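Local coordinates for cytoplasmic export protein 1 (Saccharomyces cerevisiae, PDB 3VWA), which takes part in nuclear tRNA export, binding tRNA and probably collecting it from export receptors at the nuclear pore for delivery to the translation machinery, at residues E22-W26 / Y170-I174; R414-N418 / T448-T452; I496-L501 / Y526-L530. The contacts are given in a common frame with arbitrary orientation. Residue numbers count along the deposited sequence, not the author numbering.

In the fold
This chain is the kinase-like domain and HEAT-repeat part of a longer protein, and the three contacts follow one another in series, none nested or crossed. Interaction 1 comes first: it closes a long loop of 143 residues within the N-terminal kinase-like domain, bringing the turn between strands 21-22 and 26-33 onto helix 160-174. Past the chain's centre, interaction 2 closes a 29-residue loop in the helical repeats, joining helix 413-427 to the link before helix 454-469. Interaction 3 then closes a 24-residue loop, pairing helices 493-504 and 513-536. Interactions 2 and 3 have centres about 26 Å apart; the centre of interaction 1 is about 65 and 82 Å from theirs.

Interaction 1 (E22-W26 / Y170-I174); sequences ETALW and YYNII
A tight turn at the tip of a β-hairpin presses its apolar knuckle into one side of a helix. Residues T23 to W26 make a β-turn with type I angles at A24 and L25 (-65/-26 and -105/-18), and T23 N bonds to W26 O at 2.8 Å. Helix 160-174 presents Y170, I173 and I174; A24 and I174 have CA atoms 6.0 Å apart. L25, an m,t rotamer, is the main bump: its CD2 lies 3.6 Å from I173 CG2, while its CD1 meets Y170 CE1 at 3.9 Å and I174 CD1 at 4.0 Å. In return I174, m at both torsions, fits CD1 into the hollow between the side chains of T23, A24 and L25, 4.2 Å from T23 CG2 and 4.0 Å from A24 CB. L54 of helix 52-64 also touches Y170 and I173. This joins the strand sheet of the kinase-like domain to helix 160-174. With no hydrogen bond crossing, the fit depends on apolar shape.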
ATOM      1  N   GLU A  22     -18.572  18.279  -7.272  1.00 41.34           N
ATOM      2  CA  GLU A  22     -19.243  19.469  -7.713  1.00 45.80           C
ATOM      3  C   GLU A  22     -20.065  19.911  -6.537  1.00 47.08           C
ATOM      4  O   GLU A  22     -20.539  19.081  -5.797  1.00 45.23           O
ATOM      5  CB  GLU A  22     -20.223  19.104  -8.810  1.00 49.44           C
ATOM      6  CG  GLU A  22     -19.850  19.572 -10.197  1.00 58.02           C
ATOM      7  CD  GLU A  22     -21.009  20.277 -10.875  1.00 56.86           C
ATOM      8  OE1 GLU A  22     -22.186  19.899 -10.650  1.00 58.03           O
ATOM      9  OE2 GLU A  22     -20.736  21.227 -11.622  1.00 64.19           O
ATOM     10  N   THR A  23     -20.272  21.215  -6.397  1.00 44.98           N
ATOM     11  CA  THR A  23     -21.090  21.791  -5.338  1.00 44.22           C
ATOM     12  C   THR A  23     -21.802  22.957  -6.000  1.00 42.56           C
ATOM     13  O   THR A  23     -21.570  23.216  -7.165  1.00 44.40           O
ATOM     14  CB  THR A  23     -20.185  22.134  -4.127  1.00 44.59           C
ATOM     15  OG1 THR A  23     -20.190  21.013  -3.244  1.00 42.50           O
ATOM     16  CG2 THR A  23     -20.600  23.351  -3.378  1.00 40.90           C
ATOM     17  N   ALA A  24     -22.704  23.628  -5.306  1.00 46.23           N
ATOM     18  CA  ALA A  24     -23.383  24.749  -5.914  1.00 45.78           C
ATOM     19  C   ALA A  24     -22.413  25.888  -6.212  1.00 48.77           C
ATOM     20  O   ALA A  24     -22.697  26.702  -7.097  1.00 46.65           O
ATOM     21  CB  ALA A  24     -24.513  25.241  -5.024  1.00 45.14           C
ATOM     22  N   LEU A  25     -21.297  25.978  -5.469  1.00 43.26           N
ATOM     23  CA  LEU A  25     -20.357  27.101  -5.670  1.00 40.22           C
ATOM     24  C   LEU A  25     -19.043  26.798  -6.415  1.00 40.29           C
ATOM     25  O   LEU A  25     -18.375  27.724  -6.883  1.00 37.15           O
ATOM     26  CB  LEU A  25     -20.027  27.761  -4.360  1.00 36.87           C
ATOM     27  CG  LEU A  25     -21.264  28.372  -3.763  1.00 37.02           C
ATOM     28  CD1 LEU A  25     -20.921  28.793  -2.371  1.00 36.31           C
ATOM     29  CD2 LEU A  25     -21.794  29.552  -4.578  1.00 39.20           C
ATOM     30  N   TRP A  26     -18.680  25.520  -6.497  1.00 36.21           N
ATOM     31  CA  TRP A  26     -17.377  25.089  -6.982  1.00 35.91           C
ATOM     32  C   TRP A  26     -17.465  23.771  -7.681  1.00 38.55           C
ATOM     33  O   TRP A  26     -18.230  22.873  -7.269  1.00 37.66           O
ATOM     34  CB  TRP A  26     -16.368  24.917  -5.823  1.00 31.08           C
ATOM     35  CG  TRP A  26     -16.184  26.173  -5.041  1.00 29.76           C
ATOM     36  CD1 TRP A  26     -16.864  26.583  -3.901  1.00 30.31           C
ATOM     37  CD2 TRP A  26     -15.258  27.265  -5.330  1.00 28.54           C
ATOM     38  NE1 TRP A  26     -16.432  27.826  -3.507  1.00 23.24           N
ATOM     39  CE2 TRP A  26     -15.485  28.276  -4.307  1.00 24.27           C
ATOM     40  CE3 TRP A  26     -14.305  27.505  -6.319  1.00 28.87           C
ATOM     41  CZ2 TRP A  26     -14.782  29.464  -4.287  1.00 26.98           C
ATOM     42  CZ3 TRP A  26     -13.585  28.692  -6.264  1.00 25.28           C
ATOM     43  CH2 TRP A  26     -13.833  29.648  -5.273  1.00 27.16           C
ATOM     44  N   TYR A 170     -25.582  32.884   1.539  1.00 40.99           N
ATOM     45  CA  TYR A 170     -24.788  31.652   1.411  1.00 38.19           C
ATOM     46  C   TYR A 170     -25.634  30.383   1.591  1.00 36.49           C
ATOM     47  O   TYR A 170     -25.684  29.528   0.720  1.00 37.76           O
ATOM     48  CB  TYR A 170     -23.612  31.674   2.394  1.00 37.97           C
ATOM     49  CG  TYR A 170     -22.865  30.375   2.437  1.00 42.00           C
ATOM     50  CD1 TYR A 170     -21.886  30.075   1.488  1.00 41.84           C
ATOM     51  CD2 TYR A 170     -23.178  29.402   3.394  1.00 45.53           C
ATOM     52  CE1 TYR A 170     -21.212  28.855   1.511  1.00 46.90           C
ATOM     53  CE2 TYR A 170     -22.518  28.171   3.422  1.00 46.29           C
ATOM     54  CZ  TYR A 170     -21.536  27.904   2.483  1.00 43.55           C
ATOM     55  OH  TYR A 170     -20.888  26.697   2.519  1.00 45.78           O
ATOM     56  N   TYR A 171     -26.311  30.283   2.721  1.00 40.76           N
ATOM     57  CA  TYR A 171     -27.168  29.128   3.011  1.00 45.88           C
ATOM     58  C   TYR A 171     -28.343  28.969   2.056  1.00 46.33           C
ATOM     59  O   TYR A 171     -28.735  27.855   1.759  1.00 49.13           O
ATOM     60  CB  TYR A 171     -27.615  29.152   4.478  1.00 47.26           C
ATOM     61  CG  TYR A 171     -26.522  28.613   5.350  1.00 45.14           C
ATOM     62  CD1 TYR A 171     -26.408  27.240   5.585  1.00 45.50           C
ATOM     63  CD2 TYR A 171     -25.554  29.453   5.860  1.00 44.79           C
ATOM     64  CE1 TYR A 171     -25.384  26.731   6.367  1.00 46.15           C
ATOM     65  CE2 TYR A 171     -24.516  28.960   6.643  1.00 43.68           C
ATOM     66  CZ  TYR A 171     -24.441  27.605   6.886  1.00 40.39           C
ATOM     67  OH  TYR A 171     -23.422  27.126   7.640  1.00 37.13           O
ATOM     68  N   ASN A 172     -28.873  30.087   1.551  1.00 52.51           N
ATOM     69  CA  ASN A 172     -29.901  30.057   0.507  1.00 49.17           C
ATOM     70  C   ASN A 172     -29.377  29.514  -0.824  1.00 49.81           C
ATOM     71  O   ASN A 172     -30.082  28.766  -1.520  1.00 42.24           O
ATOM     72  CB  ASN A 172     -30.516  31.447   0.301  1.00 49.75           C
ATOM     73  N   ILE A 173     -28.147  29.906  -1.178  1.00 48.82           N
ATOM     74  CA  ILE A 173     -27.518  29.432  -2.398  1.00 45.43           C
ATOM     75  C   ILE A 173     -27.305  27.933  -2.259  1.00 47.67           C
ATOM     76  O   ILE A 173     -27.706  27.161  -3.124  1.00 47.64           O
ATOM     77  CB  ILE A 173     -26.187  30.186  -2.692  1.00 46.54           C
ATOM     78  CG1 ILE A 173     -26.502  31.555  -3.308  1.00 44.25           C
ATOM     79  CG2 ILE A 173     -25.264  29.349  -3.579  1.00 42.44           C
ATOM     80  CD1 ILE A 173     -25.604  32.683  -2.834  1.00 49.27           C
ATOM     81  N   ILE A 174     -26.697  27.516  -1.154  1.00 48.46           N
ATOM     82  CA  ILE A 174     -26.410  26.102  -0.958  1.00 49.38           C
ATOM     83  C   ILE A 174     -27.656  25.247  -0.702  1.00 52.97           C
ATOM     84  O   ILE A 174     -27.557  24.021  -0.718  1.00 54.54           O
ATOM     85  CB  ILE A 174     -25.376  25.871   0.156  1.00 48.49           C
ATOM     86  CG1 ILE A 174     -24.065  26.554  -0.216  1.00 46.38           C
ATOM     87  CG2 ILE A 174     -25.151  24.372   0.361  1.00 47.95           C
ATOM     88  CD1 ILE A 174     -23.288  25.792  -1.261  1.00 48.94           C
TER

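Interaction 2 (R414-N418 / T448-T452); sequences RQLNN and TILST
The odd feature here is a helix side chain standing in for a backbone partner: N417 OD1 accepts a hydrogen bond from the main-chain S451 N at 2.7 Å, with an N-H...O angle of 153°. To build it, start with the 414-418 helical segment, close to the beginning of helix 413-427. N418 N bonds to R414 O at 2.9 Å, and a wider π-type turn spans 415-418. Facing it, the 448-452 segment is neither helix nor strand. L450 is extended (-64/144), and S451 (-90/73) sits at the centre of an inverse γ-turn closed by a weak T452 N to L450 O bond of 3.2 Å. The closest CA atoms are those of N417 and L450, 5.7 Å apart.

Set N417 at chi1 m and chi2 -60°. Its carbonyl end then reaches the loop, where N417 OD1 also lies 3.3 Å from L450 CA, while ND2 turns back to E413 O of its own helix. One amide thus serves both sides. Beside it L416, a t,p rotamer, points toward the loop and brings CD2 within 3.6 Å of I449 O; L416 CG and L450 CD1 make a looser apolar contact at 4.5 Å. L450 also touches L421 on helix 413-427 and I460 on helix 454-469, so it lies where the loop and both helices meet. Such packing of the connection after one helical pair against the first helix of that pair belongs to a HEAT-repeat solenoid; 414-418 lies near the end of the repeat 381-419, and 448-452 follows it in the chain.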
ATOM      1  N   ARG A 414      20.335 -16.805 -20.191  1.00 49.16           N
ATOM      2  CA  ARG A 414      21.510 -17.291 -19.490  1.00 50.34           C
ATOM      3  C   ARG A 414      21.164 -17.806 -18.071  1.00 46.76           C
ATOM      4  O   ARG A 414      21.403 -18.973 -17.769  1.00 44.20           O
ATOM      5  CB  ARG A 414      22.595 -16.212 -19.448  1.00 53.47           C
ATOM      6  CG  ARG A 414      23.911 -16.719 -18.883  1.00 54.27           C
ATOM      7  CD  ARG A 414      25.120 -16.077 -19.544  1.00 61.51           C
ATOM      8  NE  ARG A 414      26.362 -16.769 -19.168  1.00 59.75           N
ATOM      9  N   GLN A 415      20.611 -16.937 -17.225  1.00 42.52           N
ATOM     10  CA  GLN A 415      20.162 -17.305 -15.867  1.00 40.15           C
ATOM     11  C   GLN A 415      19.407 -18.605 -15.784  1.00 35.89           C
ATOM     12  O   GLN A 415      19.745 -19.467 -14.997  1.00 33.05           O
ATOM     13  CB  GLN A 415      19.293 -16.200 -15.235  1.00 42.62           C
ATOM     14  CG  GLN A 415      20.131 -15.107 -14.582  1.00 43.17           C
ATOM     15  CD  GLN A 415      19.332 -13.858 -14.296  1.00 36.05           C
ATOM     16  OE1 GLN A 415      18.270 -13.628 -14.871  1.00 35.31           O
ATOM     17  NE2 GLN A 415      19.855 -13.034 -13.427  1.00 39.16           N
ATOM     18  N   LEU A 416      18.415 -18.759 -16.644  1.00 38.11           N
ATOM     19  CA  LEU A 416      17.523 -19.908 -16.566  1.00 35.79           C
ATOM     20  C   LEU A 416      18.128 -21.215 -17.121  1.00 38.91           C
ATOM     21  O   LEU A 416      18.058 -22.293 -16.491  1.00 34.88           O
ATOM     22  CB  LEU A 416      16.267 -19.544 -17.352  1.00 35.51           C
ATOM     23  CG  LEU A 416      14.988 -20.323 -17.157  1.00 34.57           C
ATOM     24  CD1 LEU A 416      14.505 -20.155 -15.734  1.00 30.03           C
ATOM     25  CD2 LEU A 416      13.957 -19.794 -18.140  1.00 33.19           C
ATOM     26  N   ASN A 417      18.731 -21.089 -18.299  1.00 36.09           N
ATOM     27  CA  ASN A 417      19.019 -22.203 -19.164  1.00 41.85           C
ATOM     28  C   ASN A 417      20.434 -22.653 -19.050  1.00 42.08           C
ATOM     29  O   ASN A 417      20.779 -23.698 -19.553  1.00 40.09           O
ATOM     30  CB  ASN A 417      18.767 -21.776 -20.610  1.00 45.59           C
ATOM     31  CG  ASN A 417      17.330 -21.349 -20.821  1.00 47.00           C
ATOM     32  OD1 ASN A 417      16.412 -22.139 -20.615  1.00 45.13           O
ATOM     33  ND2 ASN A 417      17.124 -20.079 -21.177  1.00 50.55           N
ATOM     34  N   ASN A 418      21.253 -21.853 -18.387  1.00 40.88           N
ATOM     35  CA  ASN A 418      22.638 -22.177 -18.231  1.00 40.99           C
ATOM     36  C   ASN A 418      22.905 -22.366 -16.765  1.00 37.38           C
ATOM     37  O   ASN A 418      23.249 -23.448 -16.341  1.00 42.02           O
ATOM     38  CB  ASN A 418      23.514 -21.051 -18.829  1.00 43.35           C
ATOM     39  CG  ASN A 418      25.001 -21.385 -18.837  1.00 42.74           C
ATOM     40  OD1 ASN A 418      25.569 -21.816 -17.832  1.00 46.70           O
ATOM     41  ND2 ASN A 418      25.646 -21.145 -19.968  1.00 40.16           N
ATOM     42  N   THR A 448       9.865 -27.735 -18.409  1.00 27.54           N
ATOM     43  CA  THR A 448       9.161 -27.285 -19.582  1.00 31.31           C
ATOM     44  C   THR A 448       9.273 -25.787 -19.821  1.00 36.85           C
ATOM     45  O   THR A 448       8.765 -25.327 -20.856  1.00 30.52           O
ATOM     46  CB  THR A 448       7.636 -27.564 -19.471  1.00 28.40           C
ATOM     47  OG1 THR A 448       7.183 -27.155 -18.200  1.00 30.24           O
ATOM     48  CG2 THR A 448       7.341 -29.046 -19.598  1.00 28.01           C
ATOM     49  N   ILE A 449       9.870 -25.017 -18.893  1.00 31.90           N
ATOM     50  CA  ILE A 449      10.108 -23.575 -19.216  1.00 35.70           C
ATOM     51  C   ILE A 449      11.536 -23.224 -19.641  1.00 37.54           C
ATOM     52  O   ILE A 449      11.829 -22.070 -19.915  1.00 35.92           O
ATOM     53  CB  ILE A 449       9.663 -22.554 -18.129  1.00 33.67           C
ATOM     54  CG1 ILE A 449      10.583 -22.656 -16.925  1.00 30.60           C
ATOM     55  CG2 ILE A 449       8.160 -22.675 -17.867  1.00 38.27           C
ATOM     56  CD1 ILE A 449       9.921 -22.201 -15.661  1.00 38.27           C
ATOM     57  N   LEU A 450      12.403 -24.219 -19.698  1.00 41.41           N
ATOM     58  CA  LEU A 450      13.703 -24.037 -20.297  1.00 44.01           C
ATOM     59  C   LEU A 450      13.540 -23.731 -21.792  1.00 49.14           C
ATOM     60  O   LEU A 450      12.617 -24.216 -22.463  1.00 44.35           O
ATOM     61  CB  LEU A 450      14.570 -25.289 -20.076  1.00 47.18           C
ATOM     62  CG  LEU A 450      15.243 -25.442 -18.701  1.00 49.21           C
ATOM     63  CD1 LEU A 450      14.521 -24.755 -17.553  1.00 47.87           C
ATOM     64  CD2 LEU A 450      15.397 -26.909 -18.362  1.00 52.60           C
ATOM     65  N   SER A 451      14.395 -22.875 -22.319  1.00 45.13           N
ATOM     66  CA  SER A 451      14.410 -22.757 -23.773  1.00 51.70           C
ATOM     67  C   SER A 451      15.425 -23.783 -24.359  1.00 49.54           C
ATOM     68  O   SER A 451      16.539 -23.447 -24.733  1.00 56.13           O
ATOM     69  CB  SER A 451      14.637 -21.298 -24.224  1.00 53.38           C
ATOM     70  OG  SER A 451      16.018 -20.963 -24.268  1.00 57.35           O
ATOM     71  N   THR A 452      15.061 -25.058 -24.338  1.00 43.59           N
ATOM     72  CA  THR A 452      15.768 -26.050 -25.153  1.00 45.43           C
ATOM     73  C   THR A 452      14.765 -26.950 -25.838  1.00 39.79           C
ATOM     74  O   THR A 452      13.556 -26.811 -25.669  1.00 39.19           O
ATOM     75  CB  THR A 452      16.695 -27.001 -24.359  1.00 43.95           C
ATOM     76  OG1 THR A 452      16.204 -27.169 -23.005  1.00 46.40           O
ATOM     77  CG2 THR A 452      18.148 -26.526 -24.460  1.00 44.63           C
TER

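Interaction 3 (I496-L501 / Y526-L530); sequences IANKIL and YLEKL
Run the two helical segments nearly antiparallel, at 175° with their axes 11.1 Å apart at closest approach, and put I496 opposite L530, CA to CA 7.2 Å. The 496-501 segment is not a plain α-helix: a π-type turn at 496-500 lets L501 N reach I496 O at 3.0 Å, with K499 at an unusual phi of -152°. Y526 takes an off-well chi1 of -92°, which lays its ring between the helices. I496 CG1 meets the ring edge, 3.7 Å from Y526 CD1, and I500, m at both torsions, brings CG2 to 3.4 Å from Y526 CE1. The ring's hydroxyl is hydrogen-bonded to L484 O.

This is the helical hairpin of the HEAT repeat 494-530, in which helices 493-504 and 513-536 lie side by side with an apolar seam between them. L501 (m,t) and L530 (t,p) meet along the seam: L501 CD1 is 3.8 Å from L530 CD2, while L501 CD2 is 4.2 Å from L527 CD2. The small A497 adds its CB, 4.1 Å from L530 CD1. K529 is stretched, t at all four torsions, so that CE passes 3.7 Å from I496 CD1 and NZ hydrogen-bonds to F491 O and I488 O.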
ATOM      1  N   ILE A 496      10.343 -42.894 -24.303  1.00 24.74           N
ATOM      2  CA  ILE A 496      10.052 -43.972 -23.393  1.00 24.27           C
ATOM      3  C   ILE A 496      10.864 -45.217 -23.723  1.00 23.61           C
ATOM      4  O   ILE A 496      11.579 -45.732 -22.862  1.00 26.91           O
ATOM      5  CB  ILE A 496       8.521 -44.258 -23.330  1.00 24.46           C
ATOM      6  CG1 ILE A 496       7.851 -43.106 -22.538  1.00 24.29           C
ATOM      7  CG2 ILE A 496       8.230 -45.599 -22.643  1.00 21.82           C
ATOM      8  CD1 ILE A 496       6.430 -42.852 -23.021  1.00 23.73           C
ATOM      9  N   ALA A 497      10.755 -45.667 -24.965  1.00 24.72           N
ATOM     10  CA  ALA A 497      11.414 -46.841 -25.503  1.00 25.66           C
ATOM     11  C   ALA A 497      12.930 -46.721 -25.615  1.00 27.79           C
ATOM     12  O   ALA A 497      13.633 -47.724 -25.400  1.00 28.35           O
ATOM     13  CB  ALA A 497      10.846 -47.100 -26.892  1.00 26.09           C
ATOM     14  N   ASN A 498      13.413 -45.525 -25.981  1.00 26.19           N
ATOM     15  CA  ASN A 498      14.851 -45.257 -26.151  1.00 31.34           C
ATOM     16  C   ASN A 498      15.489 -45.183 -24.776  1.00 30.21           C
ATOM     17  O   ASN A 498      16.673 -45.391 -24.662  1.00 27.67           O
ATOM     18  CB  ASN A 498      15.116 -43.834 -26.730  1.00 37.87           C
ATOM     19  CG  ASN A 498      15.110 -43.760 -28.264  1.00 50.86           C
ATOM     20  OD1 ASN A 498      14.235 -44.332 -28.962  1.00 53.25           O
ATOM     21  ND2 ASN A 498      16.102 -43.014 -28.808  1.00 48.99           N
ATOM     22  N   LYS A 499      14.737 -44.759 -23.757  1.00 29.83           N
ATOM     23  CA  LYS A 499      15.407 -44.210 -22.572  1.00 27.72           C
ATOM     24  C   LYS A 499      14.694 -44.346 -21.234  1.00 25.83           C
ATOM     25  O   LYS A 499      15.260 -44.836 -20.269  1.00 24.51           O
ATOM     26  CB  LYS A 499      15.683 -42.716 -22.834  1.00 32.81           C
ATOM     27  CG  LYS A 499      16.387 -41.990 -21.692  1.00 35.83           C
ATOM     28  CD  LYS A 499      16.669 -40.554 -22.098  1.00 44.38           C
ATOM     29  CE  LYS A 499      17.773 -40.499 -23.162  1.00 48.60           C
ATOM     30  NZ  LYS A 499      18.638 -39.320 -22.882  1.00 46.56           N
ATOM     31  N   ILE A 500      13.449 -43.880 -21.151  1.00 24.91           N
ATOM     32  CA  ILE A 500      12.747 -43.778 -19.831  1.00 22.70           C
ATOM     33  C   ILE A 500      12.454 -45.140 -19.149  1.00 25.47           C
ATOM     34  O   ILE A 500      12.476 -45.245 -17.876  1.00 21.56           O
ATOM     35  CB  ILE A 500      11.433 -42.939 -19.983  1.00 24.25           C
ATOM     36  CG1 ILE A 500      11.709 -41.617 -20.719  1.00 24.42           C
ATOM     37  CG2 ILE A 500      10.819 -42.625 -18.656  1.00 24.15           C
ATOM     38  CD1 ILE A 500      12.844 -40.835 -20.099  1.00 20.20           C
ATOM     39  N   LEU A 501      12.199 -46.192 -19.946  1.00 23.13           N
ATOM     40  CA  LEU A 501      11.933 -47.528 -19.337  1.00 24.66           C
ATOM     41  C   LEU A 501      13.000 -47.987 -18.367  1.00 24.72           C
ATOM     42  O   LEU A 501      12.665 -48.449 -17.293  1.00 27.61           O
ATOM     43  CB  LEU A 501      11.726 -48.629 -20.371  1.00 26.41           C
ATOM     44  CG  LEU A 501      10.578 -48.423 -21.360  1.00 31.79           C
ATOM     45  CD1 LEU A 501      10.531 -49.623 -22.289  1.00 29.54           C
ATOM     46  CD2 LEU A 501       9.245 -48.250 -20.606  1.00 28.43           C
ATOM     47  N   TYR A 526       3.674 -46.639 -17.941  1.00 26.65           N
ATOM     48  CA  TYR A 526       4.538 -46.243 -19.071  1.00 26.70           C
ATOM     49  C   TYR A 526       4.550 -47.315 -20.151  1.00 26.62           C
ATOM     50  O   TYR A 526       4.582 -47.003 -21.338  1.00 25.58           O
ATOM     51  CB  TYR A 526       5.981 -46.021 -18.590  1.00 25.92           C
ATOM     52  CG  TYR A 526       6.299 -44.585 -18.185  1.00 25.99           C
ATOM     53  CD1 TYR A 526       7.088 -43.777 -19.003  1.00 27.05           C
ATOM     54  CD2 TYR A 526       5.855 -44.070 -16.973  1.00 24.57           C
ATOM     55  CE1 TYR A 526       7.411 -42.452 -18.627  1.00 29.39           C
ATOM     56  CE2 TYR A 526       6.170 -42.773 -16.566  1.00 26.15           C
ATOM     57  CZ  TYR A 526       6.969 -41.966 -17.376  1.00 27.73           C
ATOM     58  OH  TYR A 526       7.262 -40.688 -16.951  1.00 25.33           O
ATOM     59  N   LEU A 527       4.563 -48.578 -19.719  1.00 25.00           N
ATOM     60  CA  LEU A 527       4.406 -49.735 -20.597  1.00 27.64           C
ATOM     61  C   LEU A 527       3.135 -49.710 -21.413  1.00 28.55           C
ATOM     62  O   LEU A 527       3.144 -50.067 -22.615  1.00 26.16           O
ATOM     63  CB  LEU A 527       4.397 -51.046 -19.783  1.00 25.93           C
ATOM     64  CG  LEU A 527       5.739 -51.466 -19.198  1.00 28.19           C
ATOM     65  CD1 LEU A 527       5.480 -52.757 -18.425  1.00 26.77           C
ATOM     66  CD2 LEU A 527       6.776 -51.662 -20.325  1.00 24.92           C
ATOM     67  N   GLU A 528       2.050 -49.338 -20.742  1.00 28.99           N
ATOM     68  CA  GLU A 528       0.725 -49.235 -21.387  1.00 30.13           C
ATOM     69  C   GLU A 528       0.749 -48.161 -22.433  1.00 25.68           C
ATOM     70  O   GLU A 528       0.264 -48.358 -23.561  1.00 25.62           O
ATOM     71  CB  GLU A 528      -0.360 -48.915 -20.351  1.00 38.23           C
ATOM     72  CG  GLU A 528      -1.234 -50.099 -19.943  1.00 53.72           C
ATOM     73  CD  GLU A 528      -1.093 -50.518 -18.474  1.00 66.19           C
ATOM     74  OE1 GLU A 528      -0.472 -51.587 -18.211  1.00 71.02           O
ATOM     75  OE2 GLU A 528      -1.617 -49.793 -17.579  1.00 61.36           O
ATOM     76  N   LYS A 529       1.352 -47.014 -22.089  1.00 26.14           N
ATOM     77  CA  LYS A 529       1.455 -45.948 -23.073  1.00 25.18           C
ATOM     78  C   LYS A 529       2.214 -46.418 -24.311  1.00 24.93           C
ATOM     79  O   LYS A 529       1.748 -46.231 -25.436  1.00 22.43           O
ATOM     80  CB  LYS A 529       2.003 -44.662 -22.460  1.00 26.54           C
ATOM     81  CG  LYS A 529       2.436 -43.647 -23.506  1.00 25.34           C
ATOM     82  CD  LYS A 529       2.483 -42.221 -22.950  1.00 24.42           C
ATOM     83  CE  LYS A 529       3.185 -41.303 -23.939  1.00 23.39           C
ATOM     84  NZ  LYS A 529       3.096 -39.925 -23.351  1.00 26.33           N
ATOM     85  N   LEU A 530       3.348 -47.093 -24.097  1.00 27.75           N
ATOM     86  CA  LEU A 530       4.160 -47.635 -25.209  1.00 27.57           C
ATOM     87  C   LEU A 530       3.430 -48.671 -26.012  1.00 30.46           C
ATOM     88  O   LEU A 530       3.490 -48.651 -27.257  1.00 25.67           O
ATOM     89  CB  LEU A 530       5.488 -48.225 -24.715  1.00 26.13           C
ATOM     90  CG  LEU A 530       6.499 -48.944 -25.637  1.00 29.84           C
ATOM     91  CD1 LEU A 530       6.883 -48.129 -26.888  1.00 26.37           C
ATOM     92  CD2 LEU A 530       7.762 -49.329 -24.838  1.00 29.12           C
TER